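Local coordinates for protein VIRB8 (Agrobacterium tumefaciens, PDB 2CC3) that is an inner-membrane component of the VirB type IV secretion system, whose proteins are suggested to direct T-DNA transfer from the bacterium into plant cells, at residues Ala42-Val45 against Arg46-Tyr49; Ser14-Glu17 against Tyr18-Arg22. All blocks are in the same frame, centred on the assembly; numbering follows the deposited sequence.

Interaction 1. Residues Ala42-Val45 against Arg46-Tyr49; sequences APMV and RQNY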
loop_
_atom_site.group_PDB
_atom_site.type_symbol
_atom_site.label_atom_id
_atom_site.label_comp_id
_atom_site.label_asym_id
_atom_site.label_seq_id
_atom_site.Cartn_x
_atom_site.Cartn_y
_atom_site.Cartn_z
ATOM N N ALA A 42 -10.298 -13.474 -7.716
ATOM C CA ALA A 42 -10.680 -14.806 -8.164
ATOM C C ALA A 42 -10.413 -14.883 -9.679
ATOM O O ALA A 42 -10.270 -13.847 -10.315
ATOM C CB ALA A 42 -12.142 -15.103 -7.804
ATOM N N PRO A 43 -10.203 -16.103 -10.224
ATOM C CA PRO A 43 -9.755 -16.379 -11.606
ATOM C C PRO A 43 -10.212 -15.458 -12.755
ATOM O O PRO A 43 -9.375 -14.987 -13.514
ATOM C CB PRO A 43 -10.199 -17.834 -11.810
ATOM C CG PRO A 43 -9.896 -18.444 -10.514
ATOM C CD PRO A 43 -10.268 -17.365 -9.451
ATOM N N MET A 44 -11.490 -15.185 -12.895
ATOM C CA MET A 44 -11.952 -14.340 -14.011
ATOM C C MET A 44 -11.607 -12.859 -13.837
ATOM O O MET A 44 -11.181 -12.169 -14.774
ATOM C CB MET A 44 -13.448 -14.468 -14.145
ATOM C CG MET A 44 -13.923 -15.856 -13.896
ATOM S SD MET A 44 -15.144 -16.140 -15.147
ATOM C CE MET A 44 -14.122 -16.014 -16.585
ATOM N N VAL A 45 -11.802 -12.378 -12.619
ATOM C CA VAL A 45 -11.384 -11.035 -12.232
ATOM C C VAL A 45 -9.885 -10.895 -12.499
ATOM O O VAL A 45 -9.458 -9.965 -13.166
ATOM C CB VAL A 45 -11.804 -10.769 -10.756
ATOM C CG1 VAL A 45 -11.332 -9.387 -10.261
ATOM C CG2 VAL A 45 -13.265 -10.853 -10.667
ATOM N N ARG A 46 -9.082 -11.865 -12.051
ATOM C CA ARG A 46 -7.645 -11.809 -12.304
ATOM C C ARG A 46 -7.335 -11.711 -13.800
ATOM O O ARG A 46 -6.443 -10.960 -14.220
ATOM C CB ARG A 46 -6.953 -13.022 -11.699
ATOM C CG ARG A 46 -5.443 -12.897 -11.578
ATOM C CD ARG A 46 -4.733 -14.253 -11.427
ATOM N NE ARG A 46 -5.601 -15.320 -10.912
ATOM C CZ ARG A 46 -5.839 -15.572 -9.620
ATOM N NH1 ARG A 46 -5.296 -14.834 -8.655
ATOM N NH2 ARG A 46 -6.630 -16.570 -9.289
ATOM N N GLN A 47 -8.081 -12.463 -14.600
ATOM C CA GLN A 47 -7.837 -12.523 -16.029
ATOM C C GLN A 47 -8.299 -11.269 -16.749
ATOM O O GLN A 47 -7.592 -10.777 -17.617
ATOM C CB GLN A 47 -8.464 -13.781 -16.617
ATOM C CG GLN A 47 -7.709 -15.017 -16.194
ATOM C CD GLN A 47 -8.576 -16.243 -16.182
ATOM O OE1 GLN A 47 -9.787 -16.169 -15.968
ATOM N NE2 GLN A 47 -7.955 -17.396 -16.389
ATOM N N ASN A 48 -9.469 -10.748 -16.387
ATOM C CA ASN A 48 -9.914 -9.441 -16.890
ATOM C C ASN A 48 -8.874 -8.351 -16.614
ATOM O O ASN A 48 -8.500 -7.588 -17.501
ATOM C CB ASN A 48 -11.263 -9.079 -16.272
ATOM C CG ASN A 48 -11.827 -7.743 -16.779
ATOM O OD1 ASN A 48 -12.077 -6.822 -15.988
ATOM N ND2 ASN A 48 -12.042 -7.644 -18.084
ATOM N N TYR A 49 -8.373 -8.298 -15.388
ATOM C CA TYR A 49 -7.400 -7.268 -15.042
ATOM C C TYR A 49 -6.093 -7.424 -15.818
ATOM O O TYR A 49 -5.549 -6.436 -16.359
ATOM C CB TYR A 49 -7.119 -7.271 -13.527
ATOM C CG TYR A 49 -5.878 -6.473 -13.127
ATOM C CD1 TYR A 49 -5.871 -5.065 -13.212
ATOM C CD2 TYR A 49 -4.719 -7.128 -12.656
ATOM C CE1 TYR A 49 -4.743 -4.315 -12.856
ATOM C CE2 TYR A 49 -3.571 -6.390 -12.285
ATOM C CZ TYR A 49 -3.601 -4.985 -12.390
ATOM O OH TYR A 49 -2.503 -4.246 -12.037
#

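Interaction 2. Residues Ser14-Glu17 against Tyr18-Arg22; sequences SLWE and YVRLR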
loop_
_atom_site.group_PDB
_atom_site.type_symbol
_atom_site.label_atom_id
_atom_site.label_comp_id
_atom_site.label_asym_id
_atom_site.label_seq_id
_atom_site.Cartn_x
_atom_site.Cartn_y
_atom_site.Cartn_z
ATOM N N SER A 14 -9.355 -2.898 2.710
ATOM C CA SER A 14 -8.733 -3.828 1.705
ATOM C C SER A 14 -9.342 -3.593 0.295
ATOM O O SER A 14 -8.646 -3.674 -0.722
ATOM C CB SER A 14 -8.857 -5.323 2.079
ATOM O OG SER A 14 -8.507 -5.652 3.425
ATOM N N LEU A 15 -10.641 -3.298 0.262
ATOM C CA LEU A 15 -11.366 -3.089 -0.996
ATOM C C LEU A 15 -10.964 -1.801 -1.658
ATOM O O LEU A 15 -10.803 -1.754 -2.887
ATOM C CB LEU A 15 -12.882 -3.174 -0.781
ATOM C CG LEU A 15 -13.436 -4.565 -0.441
ATOM C CD1 LEU A 15 -14.859 -4.469 0.099
ATOM C CD2 LEU A 15 -13.390 -5.499 -1.635
ATOM N N TRP A 16 -10.709 -0.780 -0.835
ATOM C CA TRP A 16 -10.184 0.507 -1.319
ATOM C C TRP A 16 -8.779 0.409 -1.802
ATOM O O TRP A 16 -8.398 0.997 -2.825
ATOM C CB TRP A 16 -10.274 1.599 -0.251
ATOM C CG TRP A 16 -9.513 2.794 -0.689
ATOM C CD1 TRP A 16 -8.381 3.300 -0.105
ATOM C CD2 TRP A 16 -9.761 3.597 -1.837
ATOM N NE1 TRP A 16 -7.921 4.373 -0.812
ATOM C CE2 TRP A 16 -8.750 4.584 -1.882
ATOM C CE3 TRP A 16 -10.742 3.587 -2.842
ATOM C CZ2 TRP A 16 -8.693 5.559 -2.891
ATOM C CZ3 TRP A 16 -10.678 4.549 -3.845
ATOM C CH2 TRP A 16 -9.664 5.509 -3.864
ATOM N N GLU A 17 -7.958 -0.305 -1.046
ATOM C CA GLU A 17 -6.598 -0.591 -1.511
ATOM C C GLU A 17 -6.653 -1.353 -2.853
ATOM O O GLU A 17 -5.897 -1.054 -3.784
ATOM C CB GLU A 17 -5.836 -1.365 -0.448
ATOM C CG GLU A 17 -4.430 -1.729 -0.843
ATOM C CD GLU A 17 -3.860 -2.824 0.028
ATOM O OE1 GLU A 17 -4.527 -3.253 1.025
ATOM O OE2 GLU A 17 -2.743 -3.271 -0.305
ATOM N N TYR A 18 -7.572 -2.309 -2.959
ATOM C CA TYR A 18 -7.828 -2.986 -4.244
ATOM C C TYR A 18 -8.118 -1.989 -5.334
ATOM O O TYR A 18 -7.405 -1.917 -6.365
ATOM C CB TYR A 18 -8.961 -4.020 -4.157
ATOM C CG TYR A 18 -9.110 -4.856 -5.435
ATOM C CD1 TYR A 18 -8.344 -6.013 -5.625
ATOM C CD2 TYR A 18 -10.023 -4.485 -6.442
ATOM C CE1 TYR A 18 -8.476 -6.782 -6.786
ATOM C CE2 TYR A 18 -10.160 -5.216 -7.597
ATOM C CZ TYR A 18 -9.388 -6.369 -7.777
ATOM O OH TYR A 18 -9.510 -7.105 -8.932
ATOM N N VAL A 19 -9.153 -1.192 -5.126
ATOM C CA VAL A 19 -9.471 -0.143 -6.105
ATOM C C VAL A 19 -8.260 0.719 -6.415
ATOM O O VAL A 19 -7.880 0.892 -7.588
ATOM C CB VAL A 19 -10.619 0.772 -5.599
ATOM C CG1 VAL A 19 -10.912 1.907 -6.599
ATOM C CG2 VAL A 19 -11.831 -0.046 -5.352
ATOM N N ARG A 20 -7.625 1.251 -5.368
ATOM C CA ARG A 20 -6.542 2.176 -5.594
ATOM C C ARG A 20 -5.441 1.512 -6.430
ATOM O O ARG A 20 -4.948 2.103 -7.396
ATOM C CB ARG A 20 -6.001 2.686 -4.249
ATOM C CG ARG A 20 -4.911 3.721 -4.321
ATOM C CD ARG A 20 -4.252 3.966 -2.922
ATOM N NE ARG A 20 -3.396 2.851 -2.466
ATOM C CZ ARG A 20 -2.077 2.722 -2.700
ATOM N NH1 ARG A 20 -1.374 3.633 -3.392
ATOM N NH2 ARG A 20 -1.438 1.663 -2.223
ATOM N N LEU A 21 -5.012 0.309 -6.028
ATOM C CA LEU A 21 -3.919 -0.386 -6.734
ATOM C C LEU A 21 -4.303 -0.729 -8.180
ATOM O O LEU A 21 -3.483 -0.676 -9.088
ATOM C CB LEU A 21 -3.468 -1.656 -5.974
ATOM C CG LEU A 21 -2.622 -1.539 -4.692
ATOM C CD1 LEU A 21 -2.650 -2.846 -3.961
ATOM C CD2 LEU A 21 -1.162 -1.124 -4.900
ATOM N N ARG A 22 -5.568 -1.059 -8.394
ATOM C CA ARG A 22 -6.024 -1.464 -9.714
ATOM C C ARG A 22 -6.232 -0.273 -10.662
ATOM O O ARG A 22 -5.965 -0.394 -11.866
ATOM C CB ARG A 22 -7.265 -2.356 -9.592
ATOM C CG ARG A 22 -7.876 -2.697 -10.930
ATOM C CD ARG A 22 -8.817 -3.884 -10.907
ATOM N NE ARG A 22 -9.232 -4.182 -12.287
ATOM C CZ ARG A 22 -9.907 -5.262 -12.637
ATOM N NH1 ARG A 22 -10.237 -6.162 -11.723
ATOM N NH2 ARG A 22 -10.239 -5.453 -13.894
#

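Interaction 1. Residues Ala42-Val45 against Arg46-Tyr49
Pro43 and Arg46 meet across the first turn of helix 43-53, a local contact at the N-terminal end of a helix in the periplasmic domain of VirB8. The backbone of the turn is regular: Arg46 N donates to Ala42 O at 2.9 Å, and Asn48 N and Tyr49 N bond in the same i to i+4 fashion to Met44 O and Val45 O. Gln47 N to Pro43 O, 3.0 Å, is the more bent member of the series at 143°.

Arg46 does not run out straight. Its chain kinks at chi3 (-23°), which folds the guanidinium back over the start of the helix, with Ala42 C over one face of the group and NH2 3.7 Å from Pro43 CD. The other terminal nitrogen, NH1, makes a weak hydrogen bond to Ser38 O of helix 30-39. On the outer side Gln47 CG, beside its own backbone N (chi1 -71°), comes within 3.2 Å of Pro43 O. Gln47 OE1 is nearer still to Pro43 O, at 2.8 Å, but two acceptors cannot bond, and the modelled orientation of this amide is doubtful. Val45 and Tyr49 face inward instead, Val45 onto strand 130-139 and helix 6-23, Tyr49 onto helix 30-39.

Val45 and Tyr49 are thus the buried residues, while Pro43, Met44, Gln47 and Asn48 lie on the exposed side. The Arg46 guanidinium rests against the proline ring and, with one weak bond from NH1, is probably only loosely fixed.

Interaction 2. Residues Ser14-Glu17 against Tyr18-Arg22
Trp16 meets Val19 and Arg20, and Glu17 meets Leu21, three to four residues on along helix 6-23, the long helix that packs against the curved antiparallel sheet of this NTF2-like periplasmic domain. Four consecutive i to i+4 bonds account for the carbonyls of Ser14 to Glu17 and the N-H groups of Tyr18 to Leu21: Tyr18 N to Ser14 O, Val19 N to Leu15 O, Arg20 N to Trp16 O (2.7 Å) and Leu21 N to Glu17 O. The Val19 bond is nearly straight at 172°. Arg22 N continues the pattern to Tyr18 O.

The buried polar side chains of Ser14 and Tyr18 also find partners. Ser14 OG bonds to the carbonyl of Val10 one turn back. Tyr18 OH has two partners, Ser41 OG and NH1 of the partly exposed Arg22, the latter 3.0 Å away and near the guanidinium plane; Arg22 NH2 makes a weak bond to Asn48 OD1.

Around these bonds the packing is apolar. With CG anti to its backbone N (chi1 170°), the Trp16 indole stands out from the helix, its six-membered ring tilted toward the next turn, where Arg20 CB lies over one face near the rim and Val19 CG1 is 3.8 Å from Trp16 CZ3. The indole also packs on Ile88 and Tyr90 of strand 85-96, meets His75 edge-to-face and reaches Leu124 of the second subunit; Arg20 packs on Tyr32 of that subunit. This part of the helix touches both the sheet and the second subunit, consistent with a place at the dimer interface. Glu17 runs beside Leu21, pointing the same way, and the carboxylate oxygen OE2 lies 3.7 Å from Leu21 CD1.

From the N terminus the chain enters interaction 2 on helix 6-23, passes through helix 30-39, and then reaches interaction 1 at the start of helix 43-53. Each contact spans a single helical stretch and closes no long loop; they follow in series, neither nested nor crossed. Their centres lie 15 Å apart, yet the two helices touch directly. Val45 CG1 packs 3.2 Å from Tyr18 OH, and Tyr49 CB lies against the Arg22 guanidinium. Strand 130-139 and helix 30-39 touch both contacts, so together these unite the helical layer with the sheet.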